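Local coordinates for protein glycoside Hydrolase Family 43_12 (Metagenome, PDB 7JVH) that probably hydrolyses glycosidic bonds in plant cell-wall polysaccharides such as arabinoxylan, as a glycoside hydrolase of family 43, subfamily 12, at residues A[490-495]-A[550-555]; A[134-139]-A[151-156]. All coordinates share one frame; numbering follows the deposited sequence.

Contact 1: A[490-495]-A[550-555]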
# COMPACT_ATOMS: atom_id res chain seq x y z
N VAL A 490 -21.82 -2.25 -6.14
CA VAL A 490 -21.31 -1.00 -6.68
C VAL A 490 -21.77 0.19 -5.82
O VAL A 490 -22.97 0.40 -5.67
CB VAL A 490 -21.83 -0.80 -8.12
CG1 VAL A 490 -21.14 0.41 -8.76
CG2 VAL A 490 -21.62 -2.06 -8.96
N ARG A 491 -20.81 0.95 -5.26
CA ARG A 491 -21.10 2.19 -4.52
C ARG A 491 -20.11 3.30 -4.83
O ARG A 491 -18.99 3.30 -4.31
CB ARG A 491 -21.12 1.95 -3.00
CG ARG A 491 -21.50 3.21 -2.18
CD ARG A 491 -21.37 3.01 -0.68
NE ARG A 491 -20.00 2.72 -0.32
CZ ARG A 491 -19.60 2.13 0.80
NH1 ARG A 491 -20.46 1.76 1.74
NH2 ARG A 491 -18.28 1.91 0.95
N PRO A 492 -20.48 4.30 -5.66
CA PRO A 492 -19.62 5.47 -5.87
C PRO A 492 -19.43 6.31 -4.59
O PRO A 492 -20.28 6.29 -3.71
CB PRO A 492 -20.36 6.28 -6.94
CG PRO A 492 -21.75 5.77 -6.95
CD PRO A 492 -21.73 4.36 -6.44
N GLN A 493 -18.29 7.01 -4.53
CA GLN A 493 -17.89 7.87 -3.42
C GLN A 493 -19.00 8.46 -2.55
O GLN A 493 -19.05 8.22 -1.34
CB GLN A 493 -17.09 9.05 -3.98
CG GLN A 493 -15.61 8.79 -4.02
CD GLN A 493 -14.85 10.00 -4.48
OE1 GLN A 493 -14.21 10.69 -3.67
NE2 GLN A 493 -14.92 10.29 -5.77
N ARG A 494 -19.86 9.27 -3.18
CA ARG A 494 -20.78 10.17 -2.50
C ARG A 494 -22.13 9.54 -2.13
O ARG A 494 -22.96 10.20 -1.51
CB ARG A 494 -21.00 11.41 -3.38
CG ARG A 494 -19.73 12.24 -3.57
CD ARG A 494 -19.39 12.92 -2.25
NE ARG A 494 -18.19 13.75 -2.33
CZ ARG A 494 -16.94 13.28 -2.28
NH1 ARG A 494 -16.70 11.97 -2.15
NH2 ARG A 494 -15.91 14.13 -2.36
N GLN A 495 -22.34 8.28 -2.53
CA GLN A 495 -23.62 7.60 -2.39
C GLN A 495 -23.60 6.71 -1.14
O GLN A 495 -22.59 6.08 -0.85
CB GLN A 495 -23.92 6.81 -3.67
CG GLN A 495 -25.15 5.91 -3.68
CD GLN A 495 -25.26 5.11 -4.98
OE1 GLN A 495 -25.05 5.67 -6.05
NE2 GLN A 495 -25.55 3.79 -4.90
N THR A 550 -10.02 3.81 -7.32
CA THR A 550 -9.98 4.95 -6.42
C THR A 550 -10.86 6.09 -6.94
O THR A 550 -11.59 6.70 -6.17
CB THR A 550 -8.54 5.40 -6.23
OG1 THR A 550 -7.88 4.44 -5.38
CG2 THR A 550 -8.46 6.79 -5.63
N ASN A 551 -10.78 6.35 -8.24
CA ASN A 551 -11.53 7.43 -8.89
C ASN A 551 -13.02 7.34 -8.64
O ASN A 551 -13.66 8.35 -8.43
CB ASN A 551 -11.28 7.45 -10.40
CG ASN A 551 -9.79 7.51 -10.75
OD1 ASN A 551 -9.06 6.53 -10.58
ND2 ASN A 551 -9.34 8.67 -11.20
N PHE A 552 -13.55 6.10 -8.68
CA PHE A 552 -14.98 5.85 -8.58
C PHE A 552 -15.47 5.71 -7.12
O PHE A 552 -16.48 6.29 -6.75
CB PHE A 552 -15.35 4.63 -9.41
CG PHE A 552 -16.81 4.27 -9.37
CD1 PHE A 552 -17.72 4.87 -10.24
CD2 PHE A 552 -17.27 3.33 -8.47
CE1 PHE A 552 -19.06 4.54 -10.18
CE2 PHE A 552 -18.62 2.98 -8.43
CZ PHE A 552 -19.51 3.58 -9.29
N ALA A 553 -14.72 4.96 -6.30
CA ALA A 553 -15.09 4.61 -4.95
C ALA A 553 -14.47 5.50 -3.87
O ALA A 553 -14.78 5.37 -2.69
CB ALA A 553 -14.66 3.19 -4.69
N GLY A 554 -13.55 6.37 -4.27
CA GLY A 554 -12.79 7.18 -3.34
C GLY A 554 -11.85 6.31 -2.55
O GLY A 554 -11.76 5.12 -2.80
N GLY A 555 -11.14 6.91 -1.60
CA GLY A 555 -10.24 6.19 -0.73
C GLY A 555 -8.79 6.43 -1.03
O GLY A 555 -8.44 7.30 -1.82
O HOH W 1 -12.28 9.41 -1.05
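The aromatic ring of F552 lies against P492 and V490 where, in the C-terminal concanavalin A-like domain, the loop after strand 482-489 meets the short helix 550-553. F552 and Q493 have the largest areas buried here, and P492 comes next. CG of F552 is anti to its own backbone N (chi1 179°), which swings the ring back to the loop although the CB bond leaves the helix away from it. P492 CB then sits over one face, 4.0 Å from the ring centroid and 24° off the normal, offset toward the rim: a CH-pi contact. V490 approaches the far end of the ring obliquely, its CG1 3.6 Å from F552 CZ, the two side chains crossing at about a right angle. With an alanine in place of F552, P492 CB and V490 CG1 would probably lose their shared apolar partner, leaving a gap between loop and helix. Q493 N donates to F552 O at 3.0 Å, nearly straight at 164° and in the carbonyl plane. The Q493 side chain runs extended past CG across the end of the helix, with Q493 CG 3.2 Å from G554 N. G554 leaves helical geometry there with positive phi, and a CB on it would collide with Q493 CG. N551 OD1 accepts from V330 N, in the loop between strands 316-322 and 335-342, tying the helix to a sheet of the family 43 part. At the polar end of Q493, one water accepts from G555 N at 2.8 Å and donates weakly to Q493 OE1.

Contact 2: A[134-139]-A[151-156]; sequences TFYMIT and VVKTKD
A beta hairpin brings strands 134-142 and 148-154 together as the two middle strands of a four-stranded antiparallel sheet, and Y136 faces K153 across it. The axes of the two segments run 4.6 Å apart at 163°. F135-T154 and M137-V152 are hydrogen-bonded pairs; Y136-K153 and I138-V151 are non-hydrogen-bonded. M137 N to V152 O is 2.8 Å and almost straight at 173°, whereas T154 N reaches F135 O at 3.3 Å from above the carbonyl plane. On the face of F135 and M137, the selenomethionine CB of M137 meets V152 CG2 at 3.5 Å, and F135 CB lies 3.7 Å from T154 CG2. On the other face, K153 runs alongside the Y136 ring, pointing the same way, and ends in a salt bridge with D214. V151 CG2, anti to the backbone N, comes to the ring edge in plane, 4.0 Å from Y136 CD2, and also packs on I138 CB. Where the second strand ends, T154 OG1 accepts from D156 N at 3.1 Å, forming an ST turn, and is also hydrogen-bonded to G160 O. Sequential antiparallel strands in a four-stranded sheet, one of five such sheets here, are typical of a blade of the five-bladed beta-propeller of family 43.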
# COMPACT_ATOMS: atom_id res chain seq x y z
N THR A 134 18.78 1.91 17.50
CA THR A 134 17.38 1.53 17.63
C THR A 134 16.59 1.98 16.43
O THR A 134 16.80 3.08 15.93
CB THR A 134 16.72 2.14 18.89
OG1 THR A 134 17.53 1.89 20.04
CG2 THR A 134 15.33 1.53 19.11
N PHE A 135 15.68 1.11 15.98
CA PHE A 135 14.75 1.40 14.89
C PHE A 135 13.42 1.94 15.43
O PHE A 135 13.02 1.65 16.55
CB PHE A 135 14.51 0.15 14.03
CG PHE A 135 15.72 -0.27 13.22
CD1 PHE A 135 16.72 -1.08 13.78
CD2 PHE A 135 15.84 0.11 11.89
CE1 PHE A 135 17.81 -1.47 13.04
CE2 PHE A 135 16.94 -0.28 11.14
CZ PHE A 135 17.93 -1.07 11.72
N TYR A 136 12.74 2.74 14.60
CA TYR A 136 11.49 3.43 14.91
C TYR A 136 10.57 3.37 13.70
O TYR A 136 10.97 3.73 12.59
CB TYR A 136 11.78 4.90 15.24
CG TYR A 136 12.49 5.12 16.56
CD1 TYR A 136 13.89 5.13 16.64
CD2 TYR A 136 11.77 5.36 17.72
CE1 TYR A 136 14.53 5.34 17.84
CE2 TYR A 136 12.40 5.58 18.94
CZ TYR A 136 13.79 5.57 18.99
OH TYR A 136 14.44 5.79 20.18
N MSE A 137 9.34 2.90 13.90
CA MSE A 137 8.29 3.01 12.90
C MSE A 137 7.18 3.88 13.49
O MSE A 137 6.49 3.46 14.41
CB MSE A 137 7.78 1.62 12.51
CG MSE A 137 7.09 1.58 11.16
SE MSE A 137 5.36 2.49 11.20
CE MSE A 137 5.76 4.04 10.17
N ILE A 138 7.03 5.09 12.95
CA ILE A 138 6.06 6.05 13.46
C ILE A 138 5.00 6.40 12.40
O ILE A 138 5.32 6.70 11.25
CB ILE A 138 6.77 7.33 13.98
CG1 ILE A 138 5.79 8.22 14.74
CG2 ILE A 138 7.40 8.12 12.84
CD1 ILE A 138 6.46 9.42 15.40
N THR A 139 3.73 6.39 12.82
CA THR A 139 2.59 6.58 11.92
C THR A 139 1.33 7.08 12.66
O THR A 139 1.35 7.25 13.88
CB THR A 139 2.28 5.26 11.20
OG1 THR A 139 1.29 5.48 10.19
CG2 THR A 139 1.80 4.21 12.17
N VAL A 151 4.08 5.29 17.74
CA VAL A 151 5.37 4.79 17.30
C VAL A 151 5.64 3.40 17.88
O VAL A 151 5.24 3.10 19.01
CB VAL A 151 6.51 5.78 17.66
CG1 VAL A 151 6.67 5.95 19.16
CG2 VAL A 151 7.84 5.34 17.04
N VAL A 152 6.29 2.54 17.08
CA VAL A 152 6.78 1.23 17.52
C VAL A 152 8.29 1.14 17.28
O VAL A 152 8.84 1.81 16.40
CB VAL A 152 6.05 0.07 16.82
CG1 VAL A 152 4.55 0.12 17.06
CG2 VAL A 152 6.32 0.07 15.34
N LYS A 153 8.96 0.30 18.08
CA LYS A 153 10.42 0.22 18.13
C LYS A 153 10.94 -1.20 18.05
O LYS A 153 10.23 -2.14 18.37
CB LYS A 153 10.94 0.86 19.42
CG LYS A 153 10.53 2.30 19.60
CD LYS A 153 11.40 3.04 20.60
CE LYS A 153 11.31 2.51 22.00
NZ LYS A 153 12.24 3.28 22.86
N THR A 154 12.20 -1.33 17.64
CA THR A 154 12.91 -2.61 17.60
C THR A 154 14.41 -2.42 17.48
O THR A 154 14.87 -1.40 16.96
CB THR A 154 12.43 -3.50 16.43
OG1 THR A 154 13.05 -4.78 16.53
CG2 THR A 154 12.78 -2.89 15.09
N LYS A 155 15.17 -3.40 17.98
CA LYS A 155 16.61 -3.49 17.74
C LYS A 155 16.98 -4.20 16.43
O LYS A 155 18.10 -4.04 15.95
CB LYS A 155 17.30 -4.19 18.92
CG LYS A 155 17.20 -3.46 20.25
CD LYS A 155 17.99 -2.14 20.26
CE LYS A 155 19.26 -2.20 21.09
NZ LYS A 155 19.64 -0.83 21.57
N ASP A 156 16.02 -4.94 15.85
CA ASP A 156 16.24 -5.83 14.73
C ASP A 156 14.89 -6.17 14.09
O ASP A 156 14.13 -6.97 14.62
CB ASP A 156 16.96 -7.09 15.22
CG ASP A 156 17.16 -8.14 14.11
OD1 ASP A 156 16.96 -7.83 12.91
OD2 ASP A 156 17.54 -9.29 14.45

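From the N terminus, the chain closes contact 2, whose segments are separated by 11 residues, the ends of the two strands and the turn 143-147. It then runs through the remaining family 43 sheets and enters the C-terminal domain before contact 1 opens. That contact closes a longer excursion, 54 residues lying between 490-495 and 550-555, 30 of them in strands. The two are in series, neither nested nor crossed. The centres of contacts 1 and 2 lie about 34 Å apart, on opposite sides of the chain's centre, and the nearest atoms of contacts 1 and 2 about 15 Å apart. Contact 2 joins neighbouring strands of the propeller; contact 1 joins a loop and a helix at the surface of the C-terminal domain.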